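Local coordinates for prolyl 4-hydroxylase alpha subunit Fe(2+) 2OG dioxygenase domain-containing protein (Burkholderia ambifaria, PDB 3W20) that is probably a 2-oxoglutarate-dependent dioxygenase acting on N-substituted L-amino acids, built on a double-stranded beta-helix fold and holding a zinc ion at its metal site in this crystal, at residues 192-200 against 240-248; 154-163 against 200-210. All blocks are in the same frame, centred on the assembly; numbering follows the deposited sequence.

Interaction 1: residues 192-200 against 240-248; sequences GMVMWDNRP and FQSKNLHAI. With ZN (zinc ion), chain C.
R199 reaches back over the turn at 241-244 with its guanidinium laid flat on K243: CB of K243 sits over the centre of one face, 3.8 Å from CZ. The edge of the same group does the polar work. NE bonds to OD1 of N244 at 3.2 Å, in the guanidinium plane but from above the amide plane, and NH2 bonds to OE1 of Q241 at 2.9 Å through a more bent N-H. The amide of Q241 stands nearly perpendicular to the guanidinium, 89° between planes. R199 NH1 has a further partner in the carbonyl of P175, while K243 sends its ammonium to D158 in a salt bridge.

At the other end, M193, like M195 a selenomethionine, comes down over F240. Its first two torsions are extended and the chain bends only at chi3 (131°), which brings the methyl CE over the ring face, 3.6 Å from the centroid, with SE above the same ring: a Met-aromatic contact. The selenium of M195 meets F240 obliquely. W196 has CB of A247 and O of L245 at the edge of its indole, and its CE3 packs 3.7 Å from CD2 of L245. Between these groups strands 193-196 and 246-248 pair antiparallel, V194 and A247 exchanging both backbone bonds.

H246 lies on the same sheet face as M193 and M195. Its ND1 donates almost straight to O of N244 (2.8 Å, 172°), in the ring plane, and NE2 binds zinc at 2.1 Å. The bond from ND1 to O of N244, with the zinc on NE2, fixes the rotation of the imidazole and implies that ND1 carries the proton, leaving the NE2 lone pair for the metal; the carbonyl behind it would probably make the histidine a stronger electron donor to the zinc.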
loop_
_atom_site.group_PDB
_atom_site.type_symbol
_atom_site.label_atom_id
_atom_site.label_comp_id
_atom_site.label_asym_id
_atom_site.label_seq_id
_atom_site.Cartn_x
_atom_site.Cartn_y
_atom_site.Cartn_z
ATOM N N GLY A 192 28.738 -5.941 17.665
ATOM C CA GLY A 192 28.849 -4.919 16.627
ATOM C C GLY A 192 28.492 -5.550 15.301
ATOM O O GLY A 192 27.611 -6.351 15.247
HETATM N N MSE A 193 29.186 -5.136 14.236
HETATM C CA MSE A 193 28.832 -5.492 12.842
HETATM C C MSE A 193 30.056 -5.970 12.133
HETATM O O MSE A 193 31.132 -5.331 12.252
HETATM C CB MSE A 193 28.242 -4.248 12.123
HETATM C CG MSE A 193 27.758 -4.712 10.761
HETATM SE SE MSE A 193 26.994 -3.025 9.958
HETATM C CE MSE A 193 27.842 -3.082 8.296
ATOM N N VAL A 194 29.931 -7.035 11.373
ATOM C CA VAL A 194 31.007 -7.464 10.497
ATOM C C VAL A 194 30.514 -7.172 9.037
ATOM O O VAL A 194 29.348 -7.398 8.703
ATOM C CB VAL A 194 31.296 -8.945 10.661
ATOM C CG1 VAL A 194 32.366 -9.335 9.686
ATOM C CG2 VAL A 194 31.779 -9.145 12.106
HETATM N N MSE A 195 31.417 -6.676 8.193
HETATM C CA MSE A 195 31.056 -6.348 6.807
HETATM C C MSE A 195 32.147 -7.005 5.928
HETATM O O MSE A 195 33.378 -6.748 6.137
HETATM C CB MSE A 195 30.986 -4.779 6.662
HETATM C CG MSE A 195 30.798 -4.571 5.186
HETATM SE SE MSE A 195 30.552 -2.575 4.978
HETATM C CE MSE A 195 32.211 -1.841 5.197
ATOM N N TRP A 196 31.732 -7.892 4.970
ATOM C CA TRP A 196 32.672 -8.468 4.073
ATOM C C TRP A 196 32.749 -7.825 2.692
ATOM O O TRP A 196 31.779 -7.215 2.205
ATOM C CB TRP A 196 32.293 -9.915 3.830
ATOM C CG TRP A 196 32.374 -10.829 5.060
ATOM C CD1 TRP A 196 33.428 -11.682 5.430
ATOM C CD2 TRP A 196 31.346 -11.039 6.081
ATOM N NE1 TRP A 196 33.109 -12.377 6.579
ATOM C CE2 TRP A 196 31.883 -12.067 7.005
ATOM C CE3 TRP A 196 30.065 -10.611 6.252
ATOM C CZ2 TRP A 196 31.156 -12.501 8.109
ATOM C CZ3 TRP A 196 29.342 -11.043 7.378
ATOM C CH2 TRP A 196 29.866 -12.007 8.252
ATOM N N ASP A 197 33.925 -7.983 2.050
ATOM C CA ASP A 197 34.125 -7.569 0.659
ATOM C C ASP A 197 33.555 -8.600 -0.301
ATOM O O ASP A 197 34.254 -9.375 -1.046
ATOM C CB ASP A 197 35.617 -7.218 0.468
ATOM C CG ASP A 197 35.963 -6.920 -0.951
ATOM O OD1 ASP A 197 35.098 -6.392 -1.668
ATOM O OD2 ASP A 197 37.084 -7.311 -1.350
ATOM N N ASN A 198 32.229 -8.702 -0.235
ATOM C CA ASN A 198 31.466 -9.701 -0.995
ATOM C C ASN A 198 30.087 -9.108 -1.270
ATOM O O ASN A 198 29.466 -8.632 -0.357
ATOM C CB ASN A 198 31.324 -11.003 -0.202
ATOM C CG ASN A 198 30.533 -12.057 -0.948
ATOM O OD1 ASN A 198 29.302 -11.966 -1.078
ATOM N ND2 ASN A 198 31.251 -13.080 -1.483
ATOM N N ARG A 199 29.688 -9.067 -2.540
ATOM C CA ARG A 199 28.334 -8.487 -2.890
ATOM C C ARG A 199 27.475 -9.435 -3.643
ATOM O O ARG A 199 27.585 -9.581 -4.884
ATOM C CB ARG A 199 28.531 -7.182 -3.725
ATOM C CG ARG A 199 29.308 -6.073 -3.109
ATOM C CD ARG A 199 29.289 -4.868 -4.164
ATOM N NE ARG A 199 29.353 -3.793 -3.289
ATOM C CZ ARG A 199 28.830 -2.605 -3.431
ATOM N NH1 ARG A 199 28.184 -2.163 -4.514
ATOM N NH2 ARG A 199 29.031 -1.872 -2.427
ATOM N N PRO A 200 26.666 -10.198 -2.937
ATOM C CA PRO A 200 25.798 -11.179 -3.585
ATOM C C PRO A 200 24.953 -10.508 -4.683
ATOM O O PRO A 200 24.538 -9.366 -4.511
ATOM C CB PRO A 200 24.891 -11.645 -2.439
ATOM C CG PRO A 200 25.652 -11.346 -1.217
ATOM C CD PRO A 200 26.445 -10.099 -1.485
ATOM N N PHE A 240 27.181 2.878 5.742
ATOM C CA PHE A 240 27.940 1.925 5.023
ATOM C C PHE A 240 27.284 1.523 3.720
ATOM O O PHE A 240 26.075 1.746 3.522
ATOM C CB PHE A 240 28.139 0.596 5.834
ATOM C CG PHE A 240 26.853 -0.107 6.179
ATOM C CD1 PHE A 240 26.492 -1.314 5.552
ATOM C CD2 PHE A 240 26.023 0.405 7.191
ATOM C CE1 PHE A 240 25.269 -1.951 5.895
ATOM C CE2 PHE A 240 24.811 -0.221 7.525
ATOM C CZ PHE A 240 24.445 -1.406 6.909
ATOM N N GLN A 241 28.099 0.902 2.855
ATOM C CA GLN A 241 27.520 0.444 1.563
ATOM C C GLN A 241 26.758 -0.847 1.807
ATOM O O GLN A 241 27.347 -1.953 2.079
ATOM C CB GLN A 241 28.596 0.306 0.462
ATOM C CG GLN A 241 29.212 1.627 0.141
ATOM C CD GLN A 241 29.965 1.570 -1.209
ATOM O OE1 GLN A 241 29.442 0.997 -2.174
ATOM N NE2 GLN A 241 31.142 2.130 -1.284
ATOM N N SER A 242 25.409 -0.807 1.683
ATOM C CA SER A 242 24.641 -1.919 2.221
ATOM C C SER A 242 24.596 -3.152 1.289
ATOM O O SER A 242 24.137 -4.221 1.695
ATOM C CB SER A 242 23.240 -1.460 2.636
ATOM O OG SER A 242 22.436 -1.192 1.480
ATOM N N LYS A 243 25.116 -3.007 0.043
ATOM C CA LYS A 243 25.207 -4.196 -0.827
ATOM C C LYS A 243 26.292 -5.228 -0.379
ATOM O O LYS A 243 26.250 -6.392 -0.854
ATOM C CB LYS A 243 25.421 -3.719 -2.277
ATOM C CG LYS A 243 24.040 -3.298 -2.811
ATOM C CD LYS A 243 24.180 -2.899 -4.274
ATOM C CE LYS A 243 24.728 -3.958 -5.248
ATOM N NZ LYS A 243 23.908 -5.246 -5.219
ATOM N N ASN A 244 27.276 -4.743 0.404
ATOM C CA ASN A 244 28.316 -5.652 0.980
ATOM C C ASN A 244 27.628 -6.523 1.996
ATOM O O ASN A 244 26.832 -6.025 2.809
ATOM C CB ASN A 244 29.388 -4.823 1.645
ATOM C CG ASN A 244 30.081 -3.896 0.669
ATOM O OD1 ASN A 244 30.459 -4.282 -0.364
ATOM N ND2 ASN A 244 30.359 -2.722 1.095
ATOM N N LEU A 245 27.924 -7.815 1.919
ATOM C CA LEU A 245 27.440 -8.733 2.954
ATOM C C LEU A 245 27.821 -8.228 4.382
ATOM O O LEU A 245 28.923 -7.715 4.621
ATOM C CB LEU A 245 28.032 -10.113 2.633
ATOM C CG LEU A 245 27.228 -11.151 3.369
ATOM C CD1 LEU A 245 25.987 -11.487 2.569
ATOM C CD2 LEU A 245 28.156 -12.342 3.588
ATOM N N HIS A 246 26.877 -8.329 5.319
ATOM C CA HIS A 246 27.215 -7.963 6.706
ATOM C C HIS A 246 26.332 -8.627 7.718
ATOM O O HIS A 246 25.259 -9.080 7.362
ATOM C CB HIS A 246 27.064 -6.421 6.882
ATOM C CG HIS A 246 25.723 -5.855 6.458
ATOM N ND1 HIS A 246 25.398 -5.599 5.154
ATOM C CD2 HIS A 246 24.668 -5.429 7.230
ATOM C CE1 HIS A 246 24.133 -5.058 5.114
ATOM N NE2 HIS A 246 23.705 -4.921 6.406
ATOM N N ALA A 247 26.680 -8.551 9.009
ATOM C CA ALA A 247 25.891 -9.312 9.996
ATOM C C ALA A 247 26.104 -8.639 11.302
ATOM O O ALA A 247 27.172 -8.075 11.499
ATOM C CB ALA A 247 26.448 -10.750 10.038
ATOM N N ILE A 248 25.108 -8.655 12.182
ATOM C CA ILE A 248 25.243 -8.055 13.539
ATOM C C ILE A 248 25.602 -9.265 14.488
ATOM O O ILE A 248 24.964 -10.321 14.407
ATOM C CB ILE A 248 23.909 -7.376 14.022
ATOM C CG1 ILE A 248 23.513 -6.195 13.130
ATOM C CG2 ILE A 248 24.090 -6.821 15.432
ATOM C CD1 ILE A 248 24.675 -5.214 12.960
HETATM ZN ZN ZN C . 21.586 -4.666 6.554
HETATM O O HOH W 1 33.027 -4.711 -1.766
HETATM O O HOH W 2 31.628 -1.069 -0.601
HETATM O O HOH W 3 24.923 -6.902 -3.166
#

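Interaction 2: residues 154-163 against 200-210; sequences PHCDDVSYGR and PESRAALDEMH. With ZN (zinc ion), chain C.
The hydroxyl of Y161 donates to O of P200 at 2.7 Å, in the carbonyl plane and on a lone pair. The carbonyl of Y161 is itself held by R203, whose chain bends at chi2 and chi3 (63° and 62°) to curl the guanidinium back toward the loop; NE donates at 3.0 Å with O of Y161 in the guanidinium plane, and NH2 adds a weak second bond. Farther along the helix, NE2 of H210 donates to O of P154 at 2.9 Å, the oxygen lying in the plane of the imidazole. A further hydrogen bond is internal to 200-210: S202 N-caps the helix, its OG accepting from N of A205.

One salt bridge joins the far end of the loop to the helix. R163 presents its side, NE to OD2 of D207 at 2.8 Å and NH2 to OD1 at 2.9 Å, the second bond nearly straight. Both oxygens are met on the syn side, although the two planes are 40° apart.

The remaining contacts are packing. The phenol ring of Y161 is sandwiched: CA of S202 lies over its centre as a CH-pi contact, 3.7 Å from the centroid, and CB of D158 covers the opposite face. SG of C156 touches both CD1 of L206 and the ring of P200, while CD2 of L206 reaches the backbone at H155 and C156.

H155 and D157 turn to the zinc, bound through NE2 and OD2, and H246 completes the protein's share of the site. This is the HxD...H facial triad characteristic of 2-oxoglutarate dioxygenases on the double-stranded beta-helix fold, here with its HxD loop packed against helix 203-216 and bonded to it.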
loop_
_atom_site.group_PDB
_atom_site.type_symbol
_atom_site.label_atom_id
_atom_site.label_comp_id
_atom_site.label_asym_id
_atom_site.label_seq_id
_atom_site.Cartn_x
_atom_site.Cartn_y
_atom_site.Cartn_z
ATOM N N PRO A 154 23.876 -13.250 8.064
ATOM C CA PRO A 154 24.565 -12.361 7.115
ATOM C C PRO A 154 23.652 -12.101 5.938
ATOM O O PRO A 154 23.027 -13.013 5.442
ATOM C CB PRO A 154 25.787 -13.185 6.655
ATOM C CG PRO A 154 25.941 -14.266 7.671
ATOM C CD PRO A 154 24.508 -14.583 8.044
ATOM N N HIS A 155 23.534 -10.846 5.536
ATOM C CA HIS A 155 22.628 -10.503 4.465
ATOM C C HIS A 155 23.205 -9.245 3.841
ATOM O O HIS A 155 24.240 -8.713 4.293
ATOM C CB HIS A 155 21.233 -10.215 5.006
ATOM C CG HIS A 155 21.181 -8.962 5.770
ATOM N ND1 HIS A 155 21.810 -8.818 6.934
ATOM C CD2 HIS A 155 20.653 -7.719 5.445
ATOM C CE1 HIS A 155 21.648 -7.569 7.380
ATOM N NE2 HIS A 155 20.983 -6.885 6.436
ATOM N N CYS A 156 22.552 -8.774 2.777
ATOM C CA CYS A 156 22.852 -7.470 2.219
ATOM C C CYS A 156 21.511 -6.832 1.922
ATOM O O CYS A 156 20.444 -7.536 1.926
ATOM C CB CYS A 156 23.778 -7.537 0.999
ATOM S SG CYS A 156 23.022 -8.386 -0.382
ATOM N N ASP A 157 21.527 -5.532 1.822
ATOM C CA ASP A 157 20.338 -4.795 1.554
ATOM C C ASP A 157 20.441 -4.096 0.204
ATOM O O ASP A 157 21.377 -3.321 -0.056
ATOM C CB ASP A 157 20.046 -3.772 2.641
ATOM C CG ASP A 157 20.203 -4.318 4.109
ATOM O OD1 ASP A 157 19.270 -4.882 4.648
ATOM O OD2 ASP A 157 21.206 -4.021 4.776
ATOM N N ASP A 158 19.491 -4.400 -0.672
ATOM C CA ASP A 158 19.463 -3.809 -1.994
ATOM C C ASP A 158 17.969 -3.780 -2.358
ATOM O O ASP A 158 17.266 -4.840 -2.274
ATOM C CB ASP A 158 20.228 -4.734 -2.987
ATOM C CG ASP A 158 20.184 -4.222 -4.425
ATOM O OD1 ASP A 158 19.128 -3.740 -4.891
ATOM O OD2 ASP A 158 21.224 -4.312 -5.139
ATOM N N VAL A 159 17.493 -2.566 -2.693
ATOM C CA VAL A 159 16.081 -2.263 -2.883
ATOM C C VAL A 159 15.477 -3.184 -3.989
ATOM O O VAL A 159 14.265 -3.469 -3.968
ATOM C CB VAL A 159 15.886 -0.750 -3.190
ATOM C CG1 VAL A 159 16.288 -0.408 -4.604
ATOM C CG2 VAL A 159 14.423 -0.375 -2.998
ATOM N N SER A 160 16.325 -3.630 -4.895
ATOM C CA SER A 160 15.891 -4.559 -5.940
ATOM C C SER A 160 15.787 -6.018 -5.645
ATOM O O SER A 160 15.211 -6.788 -6.490
ATOM C CB SER A 160 16.714 -4.338 -7.214
ATOM O OG SER A 160 18.009 -4.878 -7.106
ATOM N N TYR A 161 16.254 -6.421 -4.478
ATOM C CA TYR A 161 16.345 -7.831 -4.163
ATOM C C TYR A 161 15.054 -8.475 -3.596
ATOM O O TYR A 161 15.062 -9.078 -2.564
ATOM C CB TYR A 161 17.532 -8.101 -3.249
ATOM C CG TYR A 161 18.884 -7.999 -3.898
ATOM C CD1 TYR A 161 19.041 -7.514 -5.196
ATOM C CD2 TYR A 161 19.992 -8.438 -3.247
ATOM C CE1 TYR A 161 20.273 -7.410 -5.776
ATOM C CE2 TYR A 161 21.237 -8.365 -3.811
ATOM C CZ TYR A 161 21.385 -7.862 -5.079
ATOM O OH TYR A 161 22.631 -7.814 -5.578
ATOM N N GLY A 162 13.977 -8.360 -4.332
ATOM C CA GLY A 162 12.758 -9.158 -4.015
ATOM C C GLY A 162 13.002 -10.637 -4.286
ATOM O O GLY A 162 13.647 -11.028 -5.304
ATOM N N ARG A 163 12.491 -11.468 -3.403
ATOM C CA ARG A 163 12.572 -12.902 -3.679
ATOM C C ARG A 163 11.772 -13.296 -4.902
ATOM O O ARG A 163 12.155 -14.213 -5.627
ATOM C CB ARG A 163 12.125 -13.685 -2.457
ATOM C CG ARG A 163 12.208 -15.179 -2.632
ATOM C CD ARG A 163 11.945 -15.789 -1.258
ATOM N NE ARG A 163 13.085 -15.712 -0.357
ATOM C CZ ARG A 163 13.017 -15.601 0.980
ATOM N NH1 ARG A 163 11.865 -15.601 1.667
ATOM N NH2 ARG A 163 14.140 -15.592 1.662
ATOM N N PRO A 200 26.666 -10.198 -2.937
ATOM C CA PRO A 200 25.798 -11.179 -3.585
ATOM C C PRO A 200 24.953 -10.508 -4.683
ATOM O O PRO A 200 24.538 -9.366 -4.511
ATOM C CB PRO A 200 24.891 -11.645 -2.439
ATOM C CG PRO A 200 25.652 -11.346 -1.217
ATOM C CD PRO A 200 26.445 -10.099 -1.485
ATOM N N GLU A 201 24.786 -11.184 -5.826
ATOM C CA GLU A 201 24.120 -10.577 -6.967
ATOM C C GLU A 201 22.579 -10.564 -6.924
ATOM O O GLU A 201 21.961 -9.869 -7.716
ATOM C CB GLU A 201 24.608 -11.213 -8.282
ATOM C CG GLU A 201 26.096 -10.970 -8.578
ATOM C CD GLU A 201 26.646 -11.984 -9.606
ATOM O OE1 GLU A 201 25.905 -12.927 -9.980
ATOM O OE2 GLU A 201 27.811 -11.859 -10.036
ATOM N N SER A 202 21.948 -11.214 -5.954
ATOM C CA SER A 202 20.499 -11.301 -6.016
ATOM C C SER A 202 19.976 -11.866 -4.723
ATOM O O SER A 202 20.764 -12.408 -3.879
ATOM C CB SER A 202 20.090 -12.205 -7.206
ATOM O OG SER A 202 20.447 -13.566 -6.863
ATOM N N ARG A 203 18.638 -11.791 -4.548
ATOM C CA ARG A 203 18.020 -12.419 -3.402
ATOM C C ARG A 203 18.237 -13.974 -3.469
ATOM O O ARG A 203 18.507 -14.569 -2.430
ATOM C CB ARG A 203 16.533 -12.083 -3.289
ATOM C CG ARG A 203 15.887 -12.822 -2.114
ATOM C CD ARG A 203 16.434 -12.445 -0.754
ATOM N NE ARG A 203 16.172 -11.049 -0.551
ATOM C CZ ARG A 203 16.516 -10.397 0.523
ATOM N NH1 ARG A 203 17.045 -11.083 1.592
ATOM N NH2 ARG A 203 16.373 -9.076 0.517
ATOM N N ALA A 204 18.122 -14.575 -4.633
ATOM C CA ALA A 204 18.357 -16.009 -4.788
ATOM C C ALA A 204 19.807 -16.371 -4.315
ATOM O O ALA A 204 20.006 -17.398 -3.653
ATOM C CB ALA A 204 18.148 -16.392 -6.224
ATOM N N ALA A 205 20.796 -15.567 -4.691
ATOM C CA ALA A 205 22.169 -15.781 -4.212
ATOM C C ALA A 205 22.260 -15.704 -2.705
ATOM O O ALA A 205 22.898 -16.570 -2.114
ATOM C CB ALA A 205 23.180 -14.848 -4.904
ATOM N N LEU A 206 21.573 -14.741 -2.050
ATOM C CA LEU A 206 21.628 -14.687 -0.586
ATOM C C LEU A 206 20.939 -15.901 0.006
ATOM O O LEU A 206 21.395 -16.432 1.046
ATOM C CB LEU A 206 20.859 -13.508 -0.006
ATOM C CG LEU A 206 21.497 -12.167 -0.081
ATOM C CD1 LEU A 206 20.404 -11.193 0.309
ATOM C CD2 LEU A 206 22.629 -12.153 0.936
ATOM N N ASP A 207 19.854 -16.298 -0.663
ATOM C CA ASP A 207 18.982 -17.382 -0.163
ATOM C C ASP A 207 19.822 -18.654 -0.245
ATOM O O ASP A 207 19.729 -19.476 0.651
ATOM C CB ASP A 207 17.734 -17.533 -1.035
ATOM C CG ASP A 207 16.600 -16.578 -0.647
ATOM O OD1 ASP A 207 16.715 -15.951 0.419
ATOM O OD2 ASP A 207 15.616 -16.472 -1.406
ATOM N N GLU A 208 20.651 -18.814 -1.283
ATOM C CA GLU A 208 21.508 -20.019 -1.358
ATOM C C GLU A 208 22.569 -19.955 -0.249
ATOM O O GLU A 208 22.944 -20.986 0.376
ATOM C CB GLU A 208 22.111 -20.237 -2.750
ATOM C CG GLU A 208 22.840 -21.575 -2.871
ATOM C CD GLU A 208 23.239 -21.972 -4.292
ATOM O OE1 GLU A 208 23.162 -21.139 -5.226
ATOM O OE2 GLU A 208 23.657 -23.145 -4.470
HETATM N N MSE A 209 23.072 -18.748 0.028
HETATM C CA MSE A 209 24.098 -18.607 1.028
HETATM C C MSE A 209 23.571 -18.968 2.389
HETATM O O MSE A 209 24.275 -19.619 3.179
HETATM C CB MSE A 209 24.815 -17.241 1.066
HETATM C CG MSE A 209 25.601 -17.084 -0.240
HETATM SE SE MSE A 209 26.012 -15.132 -0.621
HETATM C CE MSE A 209 26.499 -14.995 1.141
ATOM N N HIS A 210 22.344 -18.572 2.678
ATOM C CA HIS A 210 21.709 -19.007 3.911
ATOM C C HIS A 210 21.626 -20.526 4.076
ATOM O O HIS A 210 22.099 -21.100 5.096
ATOM C CB HIS A 210 20.347 -18.383 4.006
ATOM C CG HIS A 210 20.367 -16.877 4.220
ATOM N ND1 HIS A 210 19.270 -16.114 4.061
ATOM C CD2 HIS A 210 21.395 -16.006 4.597
ATOM C CE1 HIS A 210 19.571 -14.821 4.311
ATOM N NE2 HIS A 210 20.872 -14.755 4.636
HETATM ZN ZN ZN C . 21.586 -4.666 6.554
#

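Overall arrangement
The two interactions sit side by side, centres about 12 Å apart, and share P200, in the short linker from strand 193-196 to helix 203-216. Their segments alternate along the sequence: the 154-163 loop, then 192-200 and 200-210, and last 240-248. In interaction 1, strands 193-196 and 246-248 belong to a three-stranded antiparallel sheet with 227-230, 193-196 in the middle, while 240-241 closes strand 236-241 of the larger mixed sheet. Interaction 2 ties the loop to the helix. Besides the K243-D158 salt bridge, the hydroxyl of S242 probably hydrogen-bonds to O of D157. The metal site lies where the two contacts meet, so distant parts of the sequence converge on the zinc.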